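Local coordinates for protein rhamnogalacturonan endolyase YesW (Bacillus subtilis, PDB 2ZUX) that cleaves the rhamnogalacturonan of plant cell-wall pectin by endo-type elimination, releasing oligosaccharides, and needs calcium or manganese for activity, at residues A319-V333 with G354-T368. Residues are numbered along the deposited sequence; the frame is centred on the assembly and turned at random.
With CA (calcium ion), chain C; CA (calcium ion), chain L.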
loop_
_atom_site.group_PDB
_atom_site.type_symbol
_atom_site.label_atom_id
_atom_site.label_comp_id
_atom_site.label_asym_id
_atom_site.label_seq_id
_atom_site.Cartn_x
_atom_site.Cartn_y
_atom_site.Cartn_z
ATOM N N ALA A 319 9.891 -26.586 2.983
ATOM C CA ALA A 319 10.791 -25.448 2.782
ATOM C C ALA A 319 10.068 -24.106 2.843
ATOM O O ALA A 319 10.709 -23.060 2.969
ATOM C CB ALA A 319 11.522 -25.576 1.458
ATOM N N PHE A 320 8.740 -24.146 2.736
ATOM C CA PHE A 320 7.926 -22.927 2.676
ATOM C C PHE A 320 7.371 -22.520 4.042
ATOM O O PHE A 320 6.497 -21.657 4.141
ATOM C CB PHE A 320 6.848 -23.078 1.597
ATOM C CG PHE A 320 7.420 -23.432 0.260
ATOM C CD1 PHE A 320 8.174 -22.505 -0.451
ATOM C CD2 PHE A 320 7.270 -24.714 -0.262
ATOM C CE1 PHE A 320 8.743 -22.836 -1.676
ATOM C CE2 PHE A 320 7.835 -25.054 -1.491
ATOM C CZ PHE A 320 8.580 -24.114 -2.191
ATOM N N ALA A 321 7.910 -23.130 5.091
ATOM C CA ALA A 321 7.633 -22.726 6.465
ATOM C C ALA A 321 8.754 -21.814 6.949
ATOM O O ALA A 321 9.896 -21.963 6.530
ATOM C CB ALA A 321 7.557 -23.953 7.359
ATOM N N GLY A 322 8.432 -20.874 7.838
ATOM C CA GLY A 322 9.458 -20.087 8.524
ATOM C C GLY A 322 10.116 -18.980 7.717
ATOM O O GLY A 322 11.138 -18.435 8.140
ATOM N N GLN A 323 9.528 -18.617 6.575
ATOM C CA GLN A 323 10.185 -17.705 5.633
ATOM C C GLN A 323 9.535 -16.335 5.499
ATOM O O GLN A 323 10.169 -15.415 5.000
ATOM C CB GLN A 323 10.305 -18.350 4.242
ATOM C CG GLN A 323 11.030 -19.699 4.227
ATOM C CD GLN A 323 12.358 -19.647 4.948
ATOM O OE1 GLN A 323 13.221 -18.823 4.639
ATOM N NE2 GLN A 323 12.527 -20.530 5.923
ATOM N N GLY A 324 8.275 -16.208 5.905
ATOM C CA GLY A 324 7.535 -14.978 5.647
ATOM C C GLY A 324 7.925 -13.791 6.506
ATOM O O GLY A 324 8.450 -13.938 7.619
ATOM N N ASN A 325 7.663 -12.608 5.970
ATOM C CA ASN A 325 7.863 -11.340 6.649
ATOM C C ASN A 325 6.542 -10.856 7.248
ATOM O O ASN A 325 5.485 -11.434 7.012
ATOM C CB ASN A 325 8.291 -10.293 5.621
ATOM C CG ASN A 325 9.799 -10.187 5.441
ATOM O OD1 ASN A 325 10.557 -11.144 5.661
ATOM N ND2 ASN A 325 10.244 -9.000 5.035
ATOM N N HIS A 326 6.598 -9.757 8.003
ATOM C CA HIS A 326 5.377 -9.008 8.354
ATOM C C HIS A 326 4.877 -8.161 7.177
ATOM O O HIS A 326 4.345 -7.067 7.372
ATOM C CB HIS A 326 5.617 -8.039 9.513
ATOM C CG HIS A 326 6.317 -8.630 10.694
ATOM N ND1 HIS A 326 5.715 -9.507 11.573
ATOM C CD2 HIS A 326 7.572 -8.435 11.153
ATOM C CE1 HIS A 326 6.575 -9.826 12.525
ATOM N NE2 HIS A 326 7.705 -9.178 12.298
ATOM N N ASN A 327 5.081 -8.659 5.963
ATOM C CA ASN A 327 4.727 -7.953 4.735
ATOM C C ASN A 327 4.980 -8.898 3.571
ATOM O O ASN A 327 5.591 -9.950 3.737
ATOM C CB ASN A 327 5.474 -6.600 4.580
ATOM C CG ASN A 327 6.830 -6.567 5.278
ATOM O OD1 ASN A 327 7.006 -5.880 6.305
ATOM N ND2 ASN A 327 7.790 -7.282 4.733
ATOM N N LEU A 328 4.476 -8.535 2.402
ATOM C CA LEU A 328 4.694 -9.305 1.181
ATOM C C LEU A 328 4.711 -8.347 -0.006
ATOM O O LEU A 328 4.391 -7.165 0.141
ATOM C CB LEU A 328 3.632 -10.406 1.012
ATOM C CG LEU A 328 2.141 -10.089 1.142
ATOM C CD1 LEU A 328 1.625 -9.180 0.030
ATOM C CD2 LEU A 328 1.346 -11.383 1.164
ATOM N N SER A 329 5.110 -8.847 -1.168
ATOM C CA SER A 329 4.993 -8.100 -2.414
ATOM C C SER A 329 4.321 -8.981 -3.452
ATOM O O SER A 329 4.275 -10.205 -3.305
ATOM C CB SER A 329 6.358 -7.685 -2.956
ATOM O OG SER A 329 7.144 -6.994 -1.994
ATOM N N ILE A 330 3.801 -8.346 -4.500
ATOM C CA ILE A 330 3.132 -9.052 -5.593
ATOM C C ILE A 330 3.638 -8.474 -6.898
ATOM O O ILE A 330 3.587 -7.261 -7.099
ATOM C CB ILE A 330 1.599 -8.846 -5.549
ATOM C CG1 ILE A 330 1.018 -9.153 -4.169
ATOM C CG2 ILE A 330 0.921 -9.669 -6.649
ATOM C CD1 ILE A 330 0.970 -10.608 -3.828
ATOM N N ALA A 331 4.109 -9.337 -7.791
ATOM C CA ALA A 331 4.654 -8.879 -9.063
ATOM C C ALA A 331 4.759 -10.037 -10.027
ATOM O O ALA A 331 4.930 -11.188 -9.616
ATOM C CB ALA A 331 6.036 -8.248 -8.869
ATOM N N ASP A 332 4.704 -9.724 -11.316
ATOM C CA ASP A 332 5.028 -10.714 -12.333
ATOM C C ASP A 332 6.547 -10.761 -12.429
ATOM O O ASP A 332 7.170 -9.880 -13.027
ATOM C CB ASP A 332 4.401 -10.337 -13.675
ATOM C CG ASP A 332 4.815 -11.276 -14.796
ATOM O OD1 ASP A 332 5.299 -12.388 -14.511
ATOM O OD2 ASP A 332 4.654 -10.893 -15.973
ATOM N N VAL A 333 7.141 -11.777 -11.816
ATOM C CA VAL A 333 8.596 -11.877 -11.736
ATOM C C VAL A 333 9.185 -12.748 -12.840
ATOM O O VAL A 333 10.356 -12.618 -13.162
ATOM C CB VAL A 333 9.076 -12.417 -10.355
ATOM C CG1 VAL A 333 8.580 -11.522 -9.220
ATOM C CG2 VAL A 333 8.662 -13.886 -10.144
ATOM N N GLY A 354 4.843 -23.519 -4.542
ATOM C CA GLY A 354 6.050 -22.902 -4.014
ATOM C C GLY A 354 7.116 -22.858 -5.091
ATOM O O GLY A 354 7.353 -23.866 -5.765
ATOM N N MET A 355 7.760 -21.704 -5.259
ATOM C CA MET A 355 8.808 -21.531 -6.275
ATOM C C MET A 355 10.213 -21.768 -5.726
ATOM O O MET A 355 10.994 -22.535 -6.299
ATOM C CB MET A 355 8.745 -20.134 -6.888
ATOM C CG MET A 355 7.482 -19.877 -7.666
ATOM S SD MET A 355 7.243 -18.135 -8.065
ATOM C CE MET A 355 8.578 -17.837 -9.220
ATOM N N TYR A 356 10.540 -21.085 -4.633
ATOM C CA TYR A 356 11.844 -21.200 -4.005
ATOM C C TYR A 356 11.755 -20.684 -2.585
ATOM O O TYR A 356 10.813 -19.966 -2.230
ATOM C CB TYR A 356 12.907 -20.388 -4.769
ATOM C CG TYR A 356 12.665 -18.883 -4.799
ATOM C CD1 TYR A 356 12.935 -18.081 -3.683
ATOM C CD2 TYR A 356 12.187 -18.259 -5.952
ATOM C CE1 TYR A 356 12.718 -16.704 -3.709
ATOM C CE2 TYR A 356 11.974 -16.876 -5.994
ATOM C CZ TYR A 356 12.240 -16.109 -4.865
ATOM O OH TYR A 356 12.033 -14.749 -4.882
ATOM N N SER A 357 12.756 -21.035 -1.788
ATOM C CA SER A 357 13.002 -20.404 -0.498
ATOM C C SER A 357 14.490 -20.122 -0.396
ATOM O O SER A 357 15.303 -21.003 -0.703
ATOM C CB SER A 357 12.598 -21.325 0.641
ATOM O OG SER A 357 13.050 -20.773 1.866
ATOM N N THR A 358 14.863 -18.917 0.026
ATOM C CA THR A 358 16.283 -18.625 0.236
ATOM C C THR A 358 16.773 -19.245 1.543
ATOM O O THR A 358 17.971 -19.310 1.781
ATOM C CB THR A 358 16.573 -17.126 0.290
ATOM O OG1 THR A 358 15.973 -16.585 1.472
ATOM C CG2 THR A 358 16.047 -16.416 -0.954
ATOM N N GLY A 359 15.840 -19.683 2.385
ATOM C CA GLY A 359 16.185 -20.259 3.681
ATOM C C GLY A 359 16.622 -19.247 4.721
ATOM O O GLY A 359 16.991 -19.632 5.829
ATOM N N LEU A 360 16.573 -17.956 4.386
ATOM C CA LEU A 360 17.086 -16.911 5.278
ATOM C C LEU A 360 16.096 -16.519 6.365
ATOM O O LEU A 360 16.444 -15.791 7.302
ATOM C CB LEU A 360 17.568 -15.699 4.475
ATOM C CG LEU A 360 18.776 -15.995 3.581
ATOM C CD1 LEU A 360 18.983 -14.861 2.594
ATOM C CD2 LEU A 360 20.048 -16.268 4.397
ATOM N N GLY A 361 14.860 -16.996 6.240
ATOM C CA GLY A 361 13.881 -16.836 7.300
ATOM C C GLY A 361 13.229 -15.468 7.367
ATOM O O GLY A 361 13.422 -14.602 6.497
ATOM N N HIS A 362 12.469 -15.289 8.441
ATOM C CA HIS A 362 11.610 -14.135 8.664
ATOM C C HIS A 362 12.361 -12.813 8.740
ATOM O O HIS A 362 13.443 -12.734 9.321
ATOM C CB HIS A 362 10.849 -14.359 9.979
ATOM C CG HIS A 362 10.193 -13.124 10.512
ATOM N ND1 HIS A 362 9.013 -12.634 9.999
ATOM C CD2 HIS A 362 10.555 -12.275 11.504
ATOM C CE1 HIS A 362 8.687 -11.525 10.635
ATOM N NE2 HIS A 362 9.599 -11.289 11.560
ATOM N N GLY A 363 11.752 -11.765 8.189
ATOM C CA GLY A 363 12.234 -10.408 8.389
ATOM C C GLY A 363 11.126 -9.373 8.428
ATOM O O GLY A 363 9.941 -9.700 8.304
ATOM N N ASP A 364 11.523 -8.115 8.577
ATOM C CA ASP A 364 10.578 -7.044 8.887
ATOM C C ASP A 364 10.366 -6.028 7.779
ATOM O O ASP A 364 9.447 -5.216 7.869
ATOM C CB ASP A 364 10.995 -6.301 10.158
ATOM C CG ASP A 364 10.555 -7.001 11.415
ATOM O OD1 ASP A 364 10.531 -8.247 11.421
ATOM O OD2 ASP A 364 10.263 -6.296 12.418
ATOM N N ALA A 365 11.212 -6.055 6.753
ATOM C CA ALA A 365 11.069 -5.124 5.633
ATOM C C ALA A 365 11.412 -5.845 4.341
ATOM O O ALA A 365 12.189 -6.812 4.350
ATOM C CB ALA A 365 11.967 -3.899 5.829
ATOM N N LEU A 366 10.856 -5.355 3.231
ATOM C CA LEU A 366 10.879 -6.073 1.962
ATOM C C LEU A 366 10.633 -5.091 0.834
ATOM O O LEU A 366 9.725 -4.260 0.925
ATOM C CB LEU A 366 9.753 -7.100 1.966
ATOM C CG LEU A 366 9.631 -8.099 0.818
ATOM C CD1 LEU A 366 10.833 -9.037 0.790
ATOM C CD2 LEU A 366 8.356 -8.886 0.982
ATOM N N HIS A 367 11.430 -5.195 -0.228
ATOM C CA HIS A 367 11.317 -4.321 -1.397
ATOM C C HIS A 367 11.453 -5.124 -2.680
ATOM O O HIS A 367 12.501 -5.717 -2.926
ATOM C CB HIS A 367 12.395 -3.248 -1.322
ATOM C CG HIS A 367 12.182 -2.317 -0.185
ATOM N ND1 HIS A 367 12.704 -2.514 1.076
ATOM C CD2 HIS A 367 11.396 -1.222 -0.105
ATOM C CE1 HIS A 367 12.270 -1.554 1.873
ATOM N NE2 HIS A 367 11.471 -0.763 1.181
ATOM N N THR A 368 10.390 -5.144 -3.479
ATOM C CA THR A 368 10.373 -5.848 -4.760
ATOM C C THR A 368 10.127 -4.837 -5.872
ATOM O O THR A 368 9.079 -4.187 -5.906
ATOM C CB THR A 368 9.262 -6.904 -4.794
ATOM O OG1 THR A 368 9.475 -7.858 -3.743
ATOM C CG2 THR A 368 9.251 -7.630 -6.129
HETATM CA CA CA C . 9.739 -9.582 12.894
HETATM CA CA CA L . 4.476 -14.347 -13.676
HETATM O O HOH W 1 13.354 -22.897 3.492
HETATM O O HOH W 2 12.415 -17.544 10.344
HETATM O O HOH W 3 15.002 -20.864 7.395
HETATM O O HOH W 4 6.689 -5.577 0.375
HETATM O O HOH W 5 7.803 -4.305 -2.432
HETATM O O HOH W 6 9.795 -7.998 14.308
HETATM O O HOH W 7 9.176 -10.829 14.580
#
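Strands 329-331 and 366-368 run nearly parallel, at 9°, with axes 7.7 Å apart. They are the first strands of two successive four-stranded blades of the beta-propeller, and the loops leading into them build a calcium site. His-326, His-362 and Asp-364 bind the metal, and Glu-385 and two waters complete the shell. The two rings form an offset edge-to-face pair, the edge of His-362 toward the face of His-326, with the planes at 84° and the centroids 4.2 Å apart. With the rings crossed in this way, both NE2 atoms reach one ion. Tyr-288 is the other polar partner of the His-326 side chain. His-362 ND1 donates to Gly-324 O at 2.8 Å, in the carbonyl plane and on a lone pair. That bond and the metal on NE2 together hold the ring's rotation. CG of His-362 lies anti to its backbone N (chi1 166°), which carries the imidazole back to the 319-333 segment.

Next to the site, Asn-325 OD1 accepts weakly from Gly-363 N, and ND2 donates weakly to Ala-365 O, while Gln-382 gives OD1 a further donor. The Gln-323 chain is bent at chi2, and its OE1 takes the N-H of Gly-361 at 2.9 Å. Its NE2 donates to Ala-321 O almost within the amide plane, so the two ends of the amide tie both loops. A leucine here would probably leave Gly-361 N and Ala-321 O without these partners and cost one link between the loops.

Phe-320 lays one ring face on Gly-354, whose CA sits 3.7 Å from the ring centroid in a CH-pi contact, offset toward CZ. Farther along the strands, Ser-329 OG lies 3.0 Å from Thr-368 OG1. One water accepts from Thr-368 N at 2.9 Å and also bonds Ser-329 OG.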